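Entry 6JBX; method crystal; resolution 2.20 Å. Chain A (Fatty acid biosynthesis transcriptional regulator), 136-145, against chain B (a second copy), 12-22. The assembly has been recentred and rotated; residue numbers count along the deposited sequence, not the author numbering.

Chain A, residues 136-145: VMGKGLTNLY
Chain B, residues 12-22: QRINEYLTSIF

The contact's one polar bond across the helices reaches a glycine: the guanidinium of Arg13(B) lies with its edge against Gly138(A), NH2 3.0 Å from CA, and NH2 donates a weak hydrogen bond to Gly138(A) O (3.4 Å, 156°). A CB on Gly138(A) would fall 2.8 Å from that NH2, so the bare backbone makes room for the arginine. Arg13(B) has chi1 at 77° (p), with chi2 and chi3 between wells at 111° and -128°.

Both stretches are helical throughout, with phi/psi mostly near -65/-42, and run in the same general direction, their axes 9.6 Å apart at closest approach and crossing at 30°. CA atoms pair Gly138(A) with Ile14(B) at 7.1 Å, Leu141(A) with Tyr17(B) at 6.5 Å and Tyr145(A) with Ile21(B) at 5.3 Å, so the helices converge toward their C-terminal ends. Together they bury 536 Å².

Leu141(A) (m, t) is the central knob, pointing toward chain B and seated among Ile14(B), Tyr17(B), Leu18(B) and Ile21(B). Its branched end serves several neighbours: CD1 lies 3.8 Å from Ile14(B) CG2, while CD2 lies 3.8 Å from Leu18(B) CD2 and 3.9 Å from Ile21(B) CD1. Flexible Met137(A) (t, t, p) brings CE within 4.0 Å of Ile14(B) CD1 (m, m). Leu144(A) (t, p) sets CD2 4.1 Å from Ile21(B) CG2 (m, t).

Thr142(A) (p) combines two roles: OG1 donates to Lys139(A) O (2.8 Å) within its own helix, and CG2 sits over one face of Tyr17(B), 4.0 Å from the ring centroid, a CH-pi contact. Tyr17(B) (m, chi2 -64°) turns its edge toward the face of Tyr145(A) (t, chi2 73°), offset, with centroids 5.5 Å apart and planes at 68°. Ser20(B) (m) points its CA-to-CB bond toward chain A and packs CB 3.5 Å from Tyr145(A) CE1.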

# COMPACT_ATOMS: atom_id res chain seq x y z
N VAL A 136 -20.83 -12.17 4.35
CA VAL A 136 -20.57 -11.35 5.52
C VAL A 136 -19.32 -10.50 5.27
O VAL A 136 -19.29 -9.28 5.55
CB VAL A 136 -20.41 -12.22 6.78
CG1 VAL A 136 -19.89 -11.40 7.95
CG2 VAL A 136 -21.72 -12.91 7.15
N MET A 137 -18.31 -11.12 4.68
CA MET A 137 -17.04 -10.43 4.37
C MET A 137 -17.29 -9.24 3.43
O MET A 137 -16.71 -8.18 3.58
CB MET A 137 -16.02 -11.38 3.73
CG MET A 137 -14.63 -10.79 3.69
SD MET A 137 -13.57 -11.54 2.47
CE MET A 137 -14.46 -11.20 0.95
N GLY A 138 -18.18 -9.43 2.48
CA GLY A 138 -18.59 -8.34 1.59
C GLY A 138 -19.19 -7.18 2.37
O GLY A 138 -18.88 -6.04 2.09
N LYS A 139 -20.00 -7.47 3.38
CA LYS A 139 -20.63 -6.41 4.18
C LYS A 139 -19.56 -5.76 5.07
O LYS A 139 -19.57 -4.57 5.27
CB LYS A 139 -21.76 -6.95 5.07
CG LYS A 139 -23.07 -7.29 4.36
CD LYS A 139 -24.26 -7.45 5.30
CE LYS A 139 -24.74 -6.14 5.91
NZ LYS A 139 -25.54 -5.34 4.95
N GLY A 140 -18.68 -6.57 5.62
CA GLY A 140 -17.56 -6.08 6.44
C GLY A 140 -16.70 -5.08 5.67
O GLY A 140 -16.38 -4.02 6.20
N LEU A 141 -16.40 -5.37 4.41
CA LEU A 141 -15.53 -4.49 3.63
C LEU A 141 -16.23 -3.16 3.34
O LEU A 141 -15.60 -2.08 3.43
CB LEU A 141 -15.12 -5.17 2.33
CG LEU A 141 -14.08 -6.28 2.44
CD1 LEU A 141 -13.95 -7.01 1.12
CD2 LEU A 141 -12.72 -5.77 2.89
N THR A 142 -17.49 -3.21 2.97
CA THR A 142 -18.23 -1.96 2.68
C THR A 142 -18.33 -1.10 3.95
O THR A 142 -18.23 0.10 3.88
CB THR A 142 -19.63 -2.23 2.12
OG1 THR A 142 -20.29 -2.93 3.16
CG2 THR A 142 -19.60 -3.07 0.86
N ASN A 143 -18.50 -1.73 5.10
CA ASN A 143 -18.55 -1.01 6.37
C ASN A 143 -17.17 -0.42 6.72
O ASN A 143 -17.07 0.72 7.16
CB ASN A 143 -19.09 -1.91 7.49
CG ASN A 143 -20.55 -2.35 7.28
OD1 ASN A 143 -21.22 -1.90 6.36
ND2 ASN A 143 -21.05 -3.21 8.15
N LEU A 144 -16.09 -1.19 6.52
CA LEU A 144 -14.77 -0.69 6.81
C LEU A 144 -14.46 0.48 5.86
O LEU A 144 -13.96 1.54 6.30
CB LEU A 144 -13.75 -1.82 6.70
CG LEU A 144 -12.27 -1.40 6.72
CD1 LEU A 144 -11.94 -0.58 7.95
CD2 LEU A 144 -11.36 -2.62 6.68
N TYR A 145 -14.78 0.29 4.58
CA TYR A 145 -14.63 1.32 3.57
C TYR A 145 -15.33 2.60 4.00
O TYR A 145 -14.76 3.70 3.88
CB TYR A 145 -15.21 0.91 2.22
CG TYR A 145 -15.31 2.07 1.28
CD1 TYR A 145 -14.18 2.62 0.69
CD2 TYR A 145 -16.53 2.64 0.99
CE1 TYR A 145 -14.27 3.70 -0.17
CE2 TYR A 145 -16.64 3.72 0.13
CZ TYR A 145 -15.51 4.26 -0.45
OH TYR A 145 -15.61 5.34 -1.28
N GLN B 12 -14.17 -8.45 -8.65
CA GLN B 12 -13.63 -7.17 -9.10
C GLN B 12 -14.07 -6.06 -8.15
O GLN B 12 -13.36 -5.07 -8.04
CB GLN B 12 -14.02 -6.84 -10.55
CG GLN B 12 -13.12 -5.79 -11.19
CD GLN B 12 -11.76 -6.34 -11.56
OE1 GLN B 12 -11.12 -7.08 -10.82
NE2 GLN B 12 -11.31 -5.98 -12.75
N ARG B 13 -15.22 -6.21 -7.49
CA ARG B 13 -15.70 -5.16 -6.59
C ARG B 13 -15.11 -5.38 -5.18
O ARG B 13 -15.00 -4.43 -4.40
CB ARG B 13 -17.23 -5.11 -6.60
CG ARG B 13 -17.91 -6.21 -5.80
CD ARG B 13 -18.61 -5.74 -4.53
NE ARG B 13 -18.23 -6.50 -3.33
CZ ARG B 13 -18.77 -6.33 -2.13
NH1 ARG B 13 -19.77 -5.48 -1.96
NH2 ARG B 13 -18.30 -7.01 -1.10
N ILE B 14 -14.77 -6.62 -4.83
CA ILE B 14 -14.01 -6.88 -3.58
C ILE B 14 -12.68 -6.14 -3.72
O ILE B 14 -12.31 -5.37 -2.86
CB ILE B 14 -13.79 -8.38 -3.34
CG1 ILE B 14 -15.11 -9.13 -3.19
CG2 ILE B 14 -12.89 -8.62 -2.14
CD1 ILE B 14 -15.85 -8.79 -1.94
N ASN B 15 -12.06 -6.33 -4.87
CA ASN B 15 -10.83 -5.69 -5.22
C ASN B 15 -10.94 -4.16 -5.20
O ASN B 15 -10.00 -3.47 -4.80
CB ASN B 15 -10.36 -6.14 -6.60
CG ASN B 15 -8.86 -6.18 -6.65
OD1 ASN B 15 -8.27 -7.08 -6.06
ND2 ASN B 15 -8.25 -5.21 -7.31
N GLU B 16 -12.08 -3.65 -5.63
CA GLU B 16 -12.33 -2.18 -5.65
C GLU B 16 -12.38 -1.66 -4.21
O GLU B 16 -11.86 -0.56 -3.96
CB GLU B 16 -13.62 -1.87 -6.40
CG GLU B 16 -13.42 -1.62 -7.88
CD GLU B 16 -14.60 -1.99 -8.76
OE1 GLU B 16 -15.72 -2.09 -8.23
OE2 GLU B 16 -14.39 -2.19 -9.98
N TYR B 17 -12.98 -2.42 -3.30
CA TYR B 17 -13.08 -2.01 -1.90
C TYR B 17 -11.70 -2.11 -1.22
O TYR B 17 -11.33 -1.21 -0.49
CB TYR B 17 -14.14 -2.81 -1.14
CG TYR B 17 -15.52 -2.27 -1.38
CD1 TYR B 17 -15.88 -1.00 -0.96
CD2 TYR B 17 -16.44 -3.00 -2.11
CE1 TYR B 17 -17.13 -0.47 -1.24
CE2 TYR B 17 -17.70 -2.49 -2.40
CZ TYR B 17 -18.04 -1.22 -1.97
OH TYR B 17 -19.27 -0.75 -2.27
N LEU B 18 -10.96 -3.19 -1.49
CA LEU B 18 -9.67 -3.39 -0.87
C LEU B 18 -8.73 -2.23 -1.25
O LEU B 18 -8.01 -1.70 -0.36
CB LEU B 18 -9.09 -4.73 -1.31
CG LEU B 18 -9.74 -5.95 -0.68
CD1 LEU B 18 -9.21 -7.22 -1.33
CD2 LEU B 18 -9.49 -6.00 0.81
N THR B 19 -8.75 -1.86 -2.53
CA THR B 19 -7.93 -0.74 -3.04
C THR B 19 -8.36 0.59 -2.42
O THR B 19 -7.54 1.39 -2.04
CB THR B 19 -8.03 -0.60 -4.57
OG1 THR B 19 -7.54 -1.80 -5.18
CG2 THR B 19 -7.24 0.57 -5.12
N SER B 20 -9.65 0.87 -2.36
CA SER B 20 -10.11 2.14 -1.73
C SER B 20 -9.76 2.16 -0.24
O SER B 20 -9.40 3.19 0.31
CB SER B 20 -11.58 2.32 -1.93
OG SER B 20 -11.92 2.11 -3.29
N ILE B 21 -9.88 1.03 0.42
CA ILE B 21 -9.59 0.98 1.83
C ILE B 21 -8.10 1.29 2.01
O ILE B 21 -7.75 2.14 2.80
CB ILE B 21 -9.97 -0.38 2.43
CG1 ILE B 21 -11.49 -0.51 2.51
CG2 ILE B 21 -9.32 -0.60 3.79
CD1 ILE B 21 -11.98 -1.94 2.68
N PHE B 22 -7.27 0.55 1.28
CA PHE B 22 -5.83 0.76 1.32
C PHE B 22 -5.51 2.23 1.03
O PHE B 22 -4.64 2.82 1.68
CB PHE B 22 -5.12 -0.12 0.29
CG PHE B 22 -3.63 0.08 0.20
CD1 PHE B 22 -2.75 -0.66 0.99
CD2 PHE B 22 -3.08 0.97 -0.71
CE1 PHE B 22 -1.38 -0.51 0.88
CE2 PHE B 22 -1.71 1.12 -0.81
CZ PHE B 22 -0.86 0.37 -0.03